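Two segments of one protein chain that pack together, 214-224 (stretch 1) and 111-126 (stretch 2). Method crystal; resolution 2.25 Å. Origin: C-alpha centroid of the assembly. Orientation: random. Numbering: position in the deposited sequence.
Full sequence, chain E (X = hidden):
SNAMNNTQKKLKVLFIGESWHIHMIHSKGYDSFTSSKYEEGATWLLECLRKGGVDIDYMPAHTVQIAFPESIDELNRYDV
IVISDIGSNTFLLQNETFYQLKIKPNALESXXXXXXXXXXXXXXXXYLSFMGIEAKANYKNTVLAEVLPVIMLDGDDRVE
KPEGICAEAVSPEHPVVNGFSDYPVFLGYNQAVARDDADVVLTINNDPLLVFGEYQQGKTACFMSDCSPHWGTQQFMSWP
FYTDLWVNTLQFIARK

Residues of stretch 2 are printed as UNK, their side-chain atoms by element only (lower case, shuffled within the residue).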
# COMPACT_ATOMS: atom_id res chain seq x y z
N GLU E 214 31.31 -26.45 8.65
CA GLU E 214 32.52 -25.67 8.46
C GLU E 214 32.54 -25.19 7.04
O GLU E 214 31.89 -25.77 6.16
CB GLU E 214 33.76 -26.50 8.78
CG GLU E 214 33.66 -27.19 10.14
CD GLU E 214 34.95 -27.83 10.61
OE1 GLU E 214 36.02 -27.44 10.10
OE2 GLU E 214 34.88 -28.71 11.51
N TYR E 215 33.25 -24.09 6.82
CA TYR E 215 33.45 -23.55 5.50
C TYR E 215 34.83 -22.90 5.42
O TYR E 215 35.02 -21.75 5.87
CB TYR E 215 32.36 -22.53 5.16
CG TYR E 215 32.48 -22.03 3.74
CD1 TYR E 215 32.11 -22.83 2.67
CD2 TYR E 215 32.99 -20.77 3.47
CE1 TYR E 215 32.23 -22.39 1.37
CE2 TYR E 215 33.11 -20.32 2.18
CZ TYR E 215 32.74 -21.14 1.14
OH TYR E 215 32.85 -20.70 -0.14
N GLN E 216 35.76 -23.63 4.81
CA GLN E 216 37.20 -23.30 4.83
C GLN E 216 37.63 -23.08 6.29
O GLN E 216 37.40 -23.96 7.11
CB GLN E 216 37.54 -22.17 3.82
CG GLN E 216 37.43 -22.63 2.32
CD GLN E 216 37.84 -21.55 1.27
OE1 GLN E 216 38.69 -20.68 1.54
NE2 GLN E 216 37.24 -21.62 0.07
N GLN E 217 38.23 -21.93 6.64
CA GLN E 217 38.65 -21.70 8.04
C GLN E 217 37.50 -21.47 9.05
O GLN E 217 37.64 -21.74 10.24
CB GLN E 217 39.68 -20.55 8.14
CG GLN E 217 41.04 -20.86 7.51
CD GLN E 217 41.95 -19.62 7.38
OE1 GLN E 217 42.56 -19.40 6.34
NE2 GLN E 217 42.03 -18.82 8.45
N GLY E 218 36.37 -20.96 8.57
CA GLY E 218 35.26 -20.60 9.45
C GLY E 218 34.30 -21.71 9.83
O GLY E 218 34.36 -22.81 9.29
N LYS E 219 33.43 -21.42 10.77
CA LYS E 219 32.49 -22.38 11.30
C LYS E 219 31.08 -21.83 11.19
O LYS E 219 30.85 -20.62 11.27
CB LYS E 219 32.81 -22.70 12.76
CG LYS E 219 33.92 -23.70 12.92
CD LYS E 219 34.15 -24.02 14.39
CE LYS E 219 34.74 -25.42 14.56
NZ LYS E 219 33.69 -26.48 14.86
N THR E 220 30.13 -22.73 10.99
CA THR E 220 28.80 -22.35 10.60
C THR E 220 27.74 -23.04 11.44
O THR E 220 27.97 -24.12 12.01
CB THR E 220 28.57 -22.61 9.09
OG1 THR E 220 28.72 -24.01 8.81
CG2 THR E 220 29.58 -21.80 8.26
N ALA E 221 26.59 -22.40 11.54
CA ALA E 221 25.48 -22.92 12.30
C ALA E 221 24.16 -22.41 11.70
O ALA E 221 24.08 -21.30 11.15
CB ALA E 221 25.59 -22.53 13.76
N CYS E 222 23.14 -23.25 11.79
CA CYS E 222 21.82 -22.83 11.35
C CYS E 222 20.84 -23.27 12.41
O CYS E 222 20.89 -24.41 12.85
CB CYS E 222 21.46 -23.46 9.99
SG CYS E 222 22.32 -22.74 8.57
N PHE E 223 19.99 -22.35 12.84
CA PHE E 223 18.91 -22.70 13.71
C PHE E 223 17.64 -22.47 12.92
O PHE E 223 17.38 -21.35 12.49
CB PHE E 223 18.92 -21.87 15.00
CG PHE E 223 17.89 -22.31 16.00
CD1 PHE E 223 18.13 -23.39 16.84
CD2 PHE E 223 16.66 -21.66 16.07
CE1 PHE E 223 17.18 -23.82 17.76
CE2 PHE E 223 15.70 -22.07 16.99
CZ PHE E 223 15.95 -23.16 17.84
N MSE E 224 16.85 -23.53 12.74
CA MSE E 224 15.86 -23.54 11.65
C MSE E 224 14.54 -22.91 12.01
O MSE E 224 13.71 -22.64 11.15
CB MSE E 224 15.64 -24.96 11.09
CG MSE E 224 16.89 -25.63 10.54
SE MSE E 224 17.96 -24.59 9.27
CE MSE E 224 19.55 -25.39 9.96
N UNK E 111 30.73 -11.31 3.47
CA UNK E 111 30.39 -12.28 4.52
C UNK E 111 31.02 -13.64 4.23
O UNK E 111 31.57 -14.27 5.13
c UNK E 111 26.84 -10.87 5.37
c UNK E 111 28.36 -11.06 5.38
c UNK E 111 28.52 -13.58 5.65
c UNK E 111 28.86 -12.38 4.76
N UNK E 112 30.97 -14.06 2.97
CA UNK E 112 31.61 -15.31 2.53
C UNK E 112 33.12 -15.32 2.83
O UNK E 112 33.63 -16.27 3.45
c UNK E 112 31.39 -17.27 -0.82
c UNK E 112 31.35 -15.55 1.04
c UNK E 112 32.03 -16.80 0.47
c UNK E 112 32.02 -16.59 -1.98
n UNK E 112 31.40 -16.97 -3.26
N UNK E 113 33.83 -14.29 2.38
CA UNK E 113 35.27 -14.15 2.66
C UNK E 113 35.62 -14.09 4.15
O UNK E 113 36.62 -14.67 4.60
c UNK E 113 35.71 -13.06 0.38
c UNK E 113 35.85 -12.94 1.91
c UNK E 113 36.35 -14.35 -0.20
o UNK E 113 37.57 -14.56 -0.01
o UNK E 113 35.63 -15.16 -0.86
N UNK E 114 34.78 -13.41 4.92
CA UNK E 114 34.92 -13.35 6.35
C UNK E 114 34.84 -14.78 6.94
O UNK E 114 35.65 -15.14 7.80
c UNK E 114 33.85 -12.41 6.92
o UNK E 114 32.34 -13.50 12.30
c UNK E 114 32.09 -13.90 9.98
c UNK E 114 34.07 -12.00 9.42
c UNK E 114 32.46 -13.62 8.66
c UNK E 114 33.70 -12.27 10.75
c UNK E 114 32.71 -13.22 11.01
c UNK E 114 33.46 -12.68 8.36
N UNK E 115 33.90 -15.59 6.45
CA UNK E 115 33.84 -17.00 6.88
C UNK E 115 35.06 -17.81 6.39
O UNK E 115 35.68 -18.52 7.19
c UNK E 115 32.43 -19.12 7.21
c UNK E 115 32.47 -17.72 6.56
c UNK E 115 31.27 -16.92 7.06
N UNK E 116 35.42 -17.68 5.11
CA UNK E 116 36.59 -18.40 4.56
C UNK E 116 37.82 -18.22 5.44
O UNK E 116 38.62 -19.15 5.62
c UNK E 116 36.48 -17.94 0.65
c UNK E 116 36.04 -18.43 2.05
n UNK E 116 35.79 -17.94 -1.82
c UNK E 116 35.53 -18.51 -0.45
c UNK E 116 36.96 -17.92 3.15
N UNK E 117 37.95 -17.00 5.96
CA UNK E 117 39.12 -16.60 6.71
C UNK E 117 38.97 -16.76 8.22
O UNK E 117 39.78 -16.21 8.97
n UNK E 117 41.02 -15.86 4.54
c UNK E 117 39.53 -15.17 6.35
o UNK E 117 39.50 -14.26 4.13
c UNK E 117 40.02 -15.06 4.90
N UNK E 118 37.96 -17.51 8.67
CA UNK E 118 37.89 -17.90 10.07
C UNK E 118 36.73 -17.37 10.87
O UNK E 118 36.50 -17.79 12.01
N UNK E 119 35.98 -16.44 10.29
CA UNK E 119 34.76 -15.98 10.95
C UNK E 119 33.69 -17.04 11.13
O UNK E 119 33.61 -18.01 10.36
N UNK E 120 32.85 -16.86 12.15
CA UNK E 120 31.64 -17.68 12.31
C UNK E 120 30.37 -17.04 11.76
O UNK E 120 30.21 -15.79 11.74
N UNK E 121 29.45 -17.89 11.33
CA UNK E 121 28.18 -17.44 10.76
C UNK E 121 27.04 -18.26 11.34
O UNK E 121 27.07 -19.51 11.27
c UNK E 121 28.20 -17.56 9.23
c UNK E 121 26.96 -17.12 8.43
c UNK E 121 26.65 -15.67 8.74
c UNK E 121 27.11 -17.32 6.90
N UNK E 122 26.06 -17.58 11.92
CA UNK E 122 24.84 -18.24 12.35
C UNK E 122 23.66 -17.59 11.63
O UNK E 122 23.53 -16.37 11.61
c UNK E 122 22.75 -19.90 14.30
c UNK E 122 23.23 -18.41 14.43
c UNK E 122 24.66 -18.17 13.88
c UNK E 122 23.11 -17.92 15.88
N UNK E 123 22.84 -18.42 10.99
CA UNK E 123 21.56 -17.98 10.47
C UNK E 123 20.45 -18.53 11.37
O UNK E 123 20.46 -19.71 11.73
c UNK E 123 19.99 -17.87 8.41
c UNK E 123 20.95 -16.34 6.02
c UNK E 123 21.34 -18.40 9.01
se UNK E 123 19.87 -17.91 6.48
N UNK E 124 19.49 -17.66 11.71
CA UNK E 124 18.33 -18.04 12.51
C UNK E 124 17.10 -17.99 11.62
O UNK E 124 16.92 -17.04 10.85
c UNK E 124 19.38 -17.22 14.67
c UNK E 124 16.81 -17.36 14.47
c UNK E 124 19.37 -16.22 15.87
c UNK E 124 18.17 -17.10 13.74
N UNK E 125 16.27 -19.03 11.72
CA UNK E 125 15.09 -19.16 10.85
C UNK E 125 13.99 -18.14 11.05
O UNK E 125 13.89 -17.49 12.09
N UNK E 126 13.13 -18.03 10.04
CA UNK E 126 12.03 -17.06 10.04
C UNK E 126 11.49 -16.79 8.64
O UNK E 126 11.92 -17.43 7.67
O HOH W 1 34.91 -19.57 13.09

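Position 111, on the helix, carries four carbons forked at the first, one arm longer, and touches nothing on stretch 1: Ile 111. At 112 four carbons in a row end in nitrogen, the mark of Lys 112; its CD lies 3.8 Å from Tyr 215 OH. Position 113 has three carbons, the third bearing two oxygens, and makes no contact across; it is Glu 113. A six-carbon ring with one oxygen, attached through a single carbon and also out of contact, makes 114 Tyr 114.

At 115 the CA-to-CB bond points toward stretch 1 and the side chain is three carbons, one carrying the other two. This is Val 115, whose CG1 lies 4.0 Å from Tyr 215 CB, at the edge of that ring, and 4.1 Å from Thr 220 CG2. Position 116 again shows four carbons in a row ending in nitrogen, a chain whose carbons pack against Tyr 215 and Gln 216. As Lys 116, it places CE 3.5 Å from Tyr 215 OH, while its NZ forms a salt bridge with Glu 113 OE1 (2.9 Å).

At 117 two carbons, the second with one oxygen and one nitrogen, fit Asn 117, the first residue to leave helical angles. Positions 118, 119 and 120 have no side-chain atoms and are Gly 118, Gly 119 and Gly 120. At the first, the backbone angles (116/-9) would jam a CB against the preceding carbonyl; at the second, a CB would strike Tyr 114 CE2, 2.3 Å away.

Position 121 has four carbons forked at the second, on the sheet face shared with Thr 220: Leu 121. The same pattern at 122, beside Ala 221, gives Leu 122, with CD1 3.9 Å from Ala 221 CB. An unbranched chain of two carbons, selenium and a carbon identifies 123 as selenomethionine, Met 123; its CB is 4.5 Å from Cys 222 SG. Four carbons forked at the first, one arm longer, make 124, paired with Phe 223, Ile 124. Positions 125 and 126 are bare: Gly 125, where a CB would lie 2.2 Å from Met 224 O, and Gly 126.

Parallel strand pairing supplies most of the hydrogen bonds, while the turn packed on the helix end buries about as much surface. Ala 221 N binds Leu 121 O (2.9 Å) and Ala 221 O receives Met 123 N (3.1 Å). Where stretch 1 enters the paired strand, the type II' turn from Tyr 215 to Gly 218 meets the helix end, where Gln 217 N donates to Lys 116 O (3.0 Å).

Stretch 2, residues 111-126: IKEYVKNGGGLLMIGG
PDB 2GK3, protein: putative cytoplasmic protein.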